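Local coordinates for protein SusD homolog (Bacteroides thetaiotaomicron, PDB 3SGH) that probably binds glycans at the outer membrane as a SusD-like lipoprotein, helping to capture them for uptake, at residues A[64-69]-A[438-443]; A[445-450]-A[482-487]. All coordinates share one frame; numbering follows the deposited sequence.

Interaction 1. Residues A[64-69]-A[438-443]; sequences AYYNAS and FPATES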
ATOM      1  N   ALA A  64      10.275  10.420   8.188  1.00 13.64           N
ATOM      2  CA  ALA A  64       9.422  10.178   9.379  1.00 14.60           C
ATOM      3  C   ALA A  64       8.885  11.454   9.964  1.00 14.78           C
ATOM      4  O   ALA A  64       7.838  11.433  10.613  1.00 16.57           O
ATOM      5  CB  ALA A  64      10.178   9.371  10.461  1.00 14.02           C
ATOM      6  N   TYR A  65       9.616  12.560   9.759  1.00 15.07           N
ATOM      7  CA  TYR A  65       9.169  13.880  10.237  1.00 15.03           C
ATOM      8  C   TYR A  65       8.750  14.798   9.059  1.00 15.94           C
ATOM      9  O   TYR A  65       8.696  16.041   9.179  1.00 16.26           O
ATOM     10  CB  TYR A  65      10.268  14.537  11.083  1.00 15.48           C
ATOM     11  CG  TYR A  65      10.889  13.677  12.168  1.00 15.43           C
ATOM     12  CD1 TYR A  65      11.925  12.813  11.891  1.00 15.39           C
ATOM     13  CD2 TYR A  65      10.478  13.783  13.509  1.00 16.28           C
ATOM     14  CE1 TYR A  65      12.554  12.093  12.884  1.00 15.29           C
ATOM     15  CE2 TYR A  65      11.052  13.067  14.488  1.00 13.73           C
ATOM     16  CZ  TYR A  65      12.118  12.205  14.196  1.00 15.35           C
ATOM     17  OH  TYR A  65      12.767  11.472  15.176  1.00 16.36           O
ATOM     18  N   TYR A  66       8.497  14.164   7.915  1.00 14.74           N
ATOM     19  CA  TYR A  66       7.902  14.793   6.756  1.00 14.85           C
ATOM     20  C   TYR A  66       8.846  15.727   6.049  1.00 13.86           C
ATOM     21  O   TYR A  66       8.402  16.629   5.415  1.00 15.83           O
ATOM     22  CB  TYR A  66       6.623  15.561   7.132  1.00 15.72           C
ATOM     23  CG  TYR A  66       5.694  14.836   8.099  1.00 13.61           C
ATOM     24  CD1 TYR A  66       5.435  13.472   7.999  1.00 16.72           C
ATOM     25  CD2 TYR A  66       5.100  15.527   9.139  1.00 16.74           C
ATOM     26  CE1 TYR A  66       4.599  12.836   8.927  1.00 15.43           C
ATOM     27  CE2 TYR A  66       4.265  14.892  10.053  1.00 14.06           C
ATOM     28  CZ  TYR A  66       4.000  13.571   9.937  1.00 15.45           C
ATOM     29  OH  TYR A  66       3.183  12.967  10.892  1.00 17.50           O
ATOM     30  N   ASN A  67      10.156  15.499   6.158  1.00 14.36           N
ATOM     31  CA  ASN A  67      11.098  16.399   5.509  1.00 14.92           C
ATOM     32  C   ASN A  67      12.308  15.651   4.919  1.00 14.97           C
ATOM     33  O   ASN A  67      13.478  15.961   5.204  1.00 17.02           O
ATOM     34  CB  ASN A  67      11.549  17.480   6.482  1.00 16.09           C
ATOM     35  CG  ASN A  67      12.051  18.708   5.785  1.00 18.62           C
ATOM     36  OD1 ASN A  67      11.382  19.231   4.900  1.00 21.03           O
ATOM     37  ND2 ASN A  67      13.243  19.191   6.176  1.00 19.30           N
ATOM     38  N   ALA A  68      12.004  14.663   4.084  1.00 13.59           N
ATOM     39  CA  ALA A  68      13.049  13.898   3.387  1.00 14.28           C
ATOM     40  C   ALA A  68      13.905  14.737   2.464  1.00 14.09           C
ATOM     41  O   ALA A  68      13.447  15.724   1.847  1.00 14.19           O
ATOM     42  CB  ALA A  68      12.444  12.749   2.576  1.00 15.01           C
ATOM     43  N   SER A  69      15.136  14.277   2.309  1.00 14.66           N
ATOM     44  CA  SER A  69      16.061  14.738   1.290  1.00 15.48           C
ATOM     45  C   SER A  69      15.501  14.533  -0.107  1.00 16.57           C
ATOM     46  O   SER A  69      14.614  13.743  -0.314  1.00 14.99           O
ATOM     47  CB  SER A  69      17.381  13.973   1.398  1.00 15.49           C
ATOM     48  OG  SER A  69      17.215  12.604   1.043  1.00 15.75           O
ATOM     49  N   PHE A 438      -0.676   6.966  13.781  1.00 17.14           N
ATOM     50  CA  PHE A 438       0.083   7.845  14.660  1.00 16.88           C
ATOM     51  C   PHE A 438       1.015   8.767  13.858  1.00 16.95           C
ATOM     52  O   PHE A 438       1.879   8.284  13.120  1.00 16.52           O
ATOM     53  CB  PHE A 438       0.967   7.049  15.603  1.00 17.20           C
ATOM     54  CG  PHE A 438       0.257   6.138  16.567  1.00 17.12           C
ATOM     55  CD1 PHE A 438      -1.115   6.050  16.661  1.00 19.31           C
ATOM     56  CD2 PHE A 438       1.036   5.423  17.485  1.00 17.36           C
ATOM     57  CE1 PHE A 438      -1.699   5.169  17.605  1.00 16.71           C
ATOM     58  CE2 PHE A 438       0.480   4.598  18.409  1.00 18.93           C
ATOM     59  CZ  PHE A 438      -0.876   4.464  18.493  1.00 18.71           C
ATOM     60  N   PRO A 439       0.891  10.084  14.059  1.00 17.18           N
ATOM     61  CA  PRO A 439       1.794  11.016  13.354  1.00 17.33           C
ATOM     62  C   PRO A 439       3.152  11.044  14.031  1.00 17.08           C
ATOM     63  O   PRO A 439       3.315  10.502  15.126  1.00 16.28           O
ATOM     64  CB  PRO A 439       1.117  12.358  13.563  1.00 18.70           C
ATOM     65  CG  PRO A 439       0.491  12.233  14.923  1.00 20.32           C
ATOM     66  CD  PRO A 439      -0.047  10.801  14.948  1.00 18.55           C
ATOM     67  N   ALA A 440       4.115  11.698  13.397  1.00 15.71           N
ATOM     68  CA  ALA A 440       5.383  12.021  13.995  1.00 15.41           C
ATOM     69  C   ALA A 440       5.156  12.812  15.292  1.00 15.43           C
ATOM     70  O   ALA A 440       4.139  13.523  15.433  1.00 14.95           O
ATOM     71  CB  ALA A 440       6.217  12.844  12.996  1.00 14.89           C
ATOM     72  N   THR A 441       6.127  12.742  16.202  1.00 15.86           N
ATOM     73  CA  THR A 441       6.135  13.609  17.371  1.00 16.44           C
ATOM     74  C   THR A 441       6.199  15.098  16.966  1.00 17.48           C
ATOM     75  O   THR A 441       5.699  15.975  17.686  1.00 18.11           O
ATOM     76  CB  THR A 441       7.276  13.274  18.362  1.00 16.39           C
ATOM     77  OG1 THR A 441       8.547  13.360  17.677  1.00 15.56           O
ATOM     78  CG2 THR A 441       7.045  11.883  18.991  1.00 15.90           C
ATOM     79  N   GLU A 442       6.828  15.403  15.840  1.00 17.82           N
ATOM     80  CA  GLU A 442       6.857  16.769  15.334  1.00 19.77           C
ATOM     81  C   GLU A 442       7.036  16.732  13.826  1.00 18.92           C
ATOM     82  O   GLU A 442       7.605  15.779  13.298  1.00 18.09           O
ATOM     83  CB  GLU A 442       8.000  17.576  15.956  1.00 20.88           C
ATOM     84  CG  GLU A 442       9.367  17.168  15.472  1.00 25.12           C
ATOM     85  CD  GLU A 442      10.503  17.891  16.207  1.00 31.55           C
ATOM     86  OE1 GLU A 442      11.071  18.860  15.658  1.00 36.56           O
ATOM     87  OE2 GLU A 442      10.814  17.481  17.330  1.00 32.32           O
ATOM     88  N   SER A 443       6.602  17.793  13.166  1.00 19.02           N
ATOM     89  CA  SER A 443       6.895  17.991  11.775  1.00 18.80           C
ATOM     90  C   SER A 443       8.121  18.870  11.631  1.00 18.87           C
ATOM     91  O   SER A 443       8.231  19.921  12.254  1.00 18.91           O
ATOM     92  CB  SER A 443       5.716  18.630  11.041  1.00 19.00           C
ATOM     93  OG  SER A 443       6.089  19.002   9.718  1.00 19.37           O
TER
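Y65 and S443 bring two irregular loop segments together, their CA atoms 4.9 Å apart. The single hydrogen bond between the segments runs from A440 N to Y66 OH at 3.0 Å, with an N-H...O angle of 160°. Y66 CB leaves the backbone toward 438-443, and chi1 of -43° sets CG beside the backbone N. P439 CB lies 3.4 Å from Y66 OH, and the two side chains run side by side. S443 OG meets the edge of the Y66 ring in its plane, 3.7 Å from Y66 CD2. This hydroxyl bonds with C448 O and N445 O.

A440 CB sits between the two tyrosines. It touches Y66 CZ at 3.8 Å and comes within 3.2 Å of A64 O. The Y65 ring takes E442 O at its edge, 3.5 Å from Y65 CD2; this carbonyl is buried and has no partner in the model. Y65 OH bonds to S289 O, and T441 OG1 to G288 O, which ties both to a third loop. This is loop-to-loop packing in a helix-rich, SusD-like chain, joining the loop between strand 50-52 and helix 70-73 to that between helices 424-432 and 461-466.

Interaction 2. Residues A[445-450]-A[482-487]; sequences NADCNT and KDSNGT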
ATOM      1  N   ASN A 445       8.744  20.019   8.540  1.00 18.84           N
ATOM      2  CA  ASN A 445       8.367  20.651   7.276  1.00 18.95           C
ATOM      3  C   ASN A 445       7.301  21.694   7.571  1.00 19.85           C
ATOM      4  O   ASN A 445       6.275  21.394   8.161  1.00 19.23           O
ATOM      5  CB  ASN A 445       7.811  19.591   6.326  1.00 19.51           C
ATOM      6  CG  ASN A 445       7.564  20.111   4.913  1.00 21.42           C
ATOM      7  OD1 ASN A 445       6.544  20.729   4.627  1.00 24.81           O
ATOM      8  ND2 ASN A 445       8.478  19.825   4.021  1.00 19.42           N
ATOM      9  N   ALA A 446       7.535  22.914   7.106  1.00 21.44           N
ATOM     10  CA  ALA A 446       6.610  24.006   7.337  1.00 22.43           C
ATOM     11  C   ALA A 446       5.261  23.837   6.666  1.00 21.88           C
ATOM     12  O   ALA A 446       4.290  24.482   7.066  1.00 22.45           O
ATOM     13  CB  ALA A 446       7.244  25.312   6.870  1.00 23.27           C
ATOM     14  N   ASP A 447       5.183  23.003   5.641  1.00 21.25           N
ATOM     15  CA  ASP A 447       3.928  22.781   4.955  1.00 20.98           C
ATOM     16  C   ASP A 447       3.105  21.601   5.470  1.00 20.41           C
ATOM     17  O   ASP A 447       1.980  21.383   4.988  1.00 20.56           O
ATOM     18  CB  ASP A 447       4.158  22.597   3.466  1.00 21.44           C
ATOM     19  CG  ASP A 447       4.674  23.844   2.780  1.00 24.55           C
ATOM     20  OD1 ASP A 447       4.572  24.948   3.342  1.00 28.36           O
ATOM     21  OD2 ASP A 447       5.207  23.712   1.662  1.00 27.49           O
ATOM     22  N   CYS A 448       3.645  20.843   6.429  1.00 19.10           N
ATOM     23  CA  CYS A 448       2.926  19.674   6.987  1.00 19.25           C
ATOM     24  C   CYS A 448       2.766  19.826   8.483  1.00 18.84           C
ATOM     25  O   CYS A 448       3.675  20.326   9.168  1.00 19.45           O
ATOM     26  CB  CYS A 448       3.718  18.389   6.760  1.00 19.33           C
ATOM     27  SG  CYS A 448       4.089  18.011   5.015  1.00 18.38           S
ATOM     28  N   ASN A 449       1.602  19.450   8.971  1.00 19.13           N
ATOM     29  CA  ASN A 449       1.322  19.418  10.423  1.00 19.50           C
ATOM     30  C   ASN A 449       1.117  17.986  10.886  1.00 19.00           C
ATOM     31  O   ASN A 449       0.867  17.085  10.077  1.00 18.98           O
ATOM     32  CB  ASN A 449       0.098  20.276  10.761  1.00 20.13           C
ATOM     33  CG  ASN A 449      -1.171  19.855   9.969  1.00 22.59           C
ATOM     34  OD1 ASN A 449      -1.709  18.783  10.160  1.00 26.80           O
ATOM     35  ND2 ASN A 449      -1.633  20.721   9.065  1.00 25.38           N
ATOM     36  N   THR A 450       1.235  17.738  12.186  1.00 20.00           N
ATOM     37  CA  THR A 450       1.045  16.373  12.674  1.00 19.71           C
ATOM     38  C   THR A 450      -0.433  15.897  12.625  1.00 20.91           C
ATOM     39  O   THR A 450      -0.688  14.702  12.633  1.00 23.00           O
ATOM     40  CB  THR A 450       1.591  16.243  14.103  1.00 19.83           C
ATOM     41  OG1 THR A 450       0.939  17.228  14.912  1.00 20.51           O
ATOM     42  CG2 THR A 450       3.123  16.468  14.119  1.00 18.05           C
ATOM     43  N   LYS A 482       1.261  24.016  -5.832  1.00 19.96           N
ATOM     44  CA  LYS A 482       2.562  24.014  -5.189  1.00 20.49           C
ATOM     45  C   LYS A 482       3.101  22.596  -5.077  1.00 19.24           C
ATOM     46  O   LYS A 482       2.413  21.714  -4.551  1.00 18.53           O
ATOM     47  CB  LYS A 482       2.429  24.596  -3.784  1.00 21.63           C
ATOM     48  CG  LYS A 482       3.722  25.154  -3.269  1.00 28.31           C
ATOM     49  CD  LYS A 482       3.716  25.519  -1.771  1.00 33.18           C
ATOM     50  CE  LYS A 482       5.150  25.808  -1.313  1.00 36.04           C
ATOM     51  NZ  LYS A 482       5.134  26.077   0.144  1.00 36.03           N
ATOM     52  N   ASP A 483       4.339  22.380  -5.506  1.00 18.34           N
ATOM     53  CA  ASP A 483       4.967  21.053  -5.412  1.00 17.90           C
ATOM     54  C   ASP A 483       5.573  20.888  -4.012  1.00 17.98           C
ATOM     55  O   ASP A 483       6.774  21.038  -3.807  1.00 19.26           O
ATOM     56  CB  ASP A 483       6.035  20.902  -6.516  1.00 18.59           C
ATOM     57  CG  ASP A 483       6.704  19.515  -6.537  1.00 18.25           C
ATOM     58  OD1 ASP A 483       6.100  18.536  -6.024  1.00 17.69           O
ATOM     59  OD2 ASP A 483       7.854  19.421  -7.090  1.00 15.99           O
ATOM     60  N   SER A 484       4.703  20.590  -3.059  1.00 17.21           N
ATOM     61  CA  SER A 484       4.996  20.481  -1.652  1.00 17.16           C
ATOM     62  C   SER A 484       4.645  19.114  -1.087  1.00 16.09           C
ATOM     63  O   SER A 484       3.661  18.490  -1.538  1.00 14.95           O
ATOM     64  CB  SER A 484       4.123  21.513  -0.907  1.00 18.43           C
ATOM     65  OG  SER A 484       4.232  21.397   0.484  1.00 19.14           O
ATOM     66  N   ASN A 485       5.376  18.712  -0.047  1.00 15.78           N
ATOM     67  CA  ASN A 485       5.013  17.524   0.750  1.00 14.86           C
ATOM     68  C   ASN A 485       3.616  17.643   1.376  1.00 14.40           C
ATOM     69  O   ASN A 485       2.982  16.644   1.701  1.00 15.52           O
ATOM     70  CB  ASN A 485       5.998  17.325   1.915  1.00 14.93           C
ATOM     71  CG  ASN A 485       7.388  16.907   1.478  1.00 13.89           C
ATOM     72  OD1 ASN A 485       7.685  16.783   0.265  1.00 17.58           O
ATOM     73  ND2 ASN A 485       8.268  16.717   2.461  1.00 15.34           N
ATOM     74  N   GLY A 486       3.160  18.869   1.600  1.00 15.02           N
ATOM     75  CA  GLY A 486       1.892  19.101   2.293  1.00 16.14           C
ATOM     76  C   GLY A 486       0.674  19.363   1.391  1.00 16.45           C
ATOM     77  O   GLY A 486      -0.446  19.585   1.895  1.00 17.77           O
ATOM     78  N   THR A 487       0.896  19.345   0.076  1.00 15.83           N
ATOM     79  CA  THR A 487      -0.136  19.486  -0.930  1.00 16.38           C
ATOM     80  C   THR A 487      -0.916  18.198  -1.113  1.00 15.88           C
ATOM     81  O   THR A 487      -0.340  17.152  -1.259  1.00 16.50           O
ATOM     82  CB  THR A 487       0.450  19.947  -2.281  1.00 16.52           C
ATOM     83  OG1 THR A 487       0.917  21.300  -2.132  1.00 17.43           O
ATOM     84  CG2 THR A 487      -0.576  19.971  -3.403  1.00 16.64           C
TER
HETATM   85  O   HOH W   1      -0.623  19.922   4.700  1.00 21.96           O
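The charged contact is between D447 and K482, whose side chains reach toward each other tip to tip. K482 NZ forms a salt bridge with D447 OD2 at 2.8 Å. It meets this oxygen on the syn side. The lysine CG is anti to the backbone N (chi1 -156°), and the extended chain beyond it carries NZ out to the carboxylate.

Hydrogen bonds add to this. S484 OG donates to the same D447 OD2, also at 2.8 Å, but on the anti side. Two bonds thus grip one oxygen, and both donors lie 22° out of the carboxylate plane on the same face. S484 OG in turn accepts from G486 N at 3.0 Å, which makes an ST turn. On the other segment N445 OD1 accepts from D447 N in an Asx turn. The same residues form a type I turn from N445 to C448, closed by C448 N to N445 O. An alanine in place of D447 would probably leave K482 without its charge partner and S484 OG without this acceptor.

The backbones meet at C448 and G486. G486 CA makes a CA-H...O contact of 3.5 Å with D447 O. A side chain on G486 would clash there. One water donates to both D447 O and G486 O.

Packing completes the contact. C448 SG lies 3.6 Å from G486 N and 3.7 Å from N485 CB. The amides of N445 and N485 lie close, their planes 20° apart, but each ND2 donates elsewhere: N445 ND2 to N67 OD1 and N485 ND2 to Y66 O. N485 OD1 accepts from R458 NE. The contact joins the loop between helices 424-432 and 461-466 to the loop that follows helix 468-477.

In the fold
From the N terminus, segment 64-69 comes first, in the loop between strand 50-52 and helix 70-73. Interaction 1 closes over 368 intervening residues, many of them helical, when the chain returns at 438-443. Interaction 2 starts just beyond, at 445-450, and closes a much shorter loop of 31 residues that holds helices 461-466 and 468-477. The two are in series, neither nested nor crossed. Their centres are 11 Å apart on the same side of the chain's centre. The loop between helices 424-432 and 461-466 serves both, and within it P439 CB packs on T450 O. Together they tie an early loop and a late loop to this shared one.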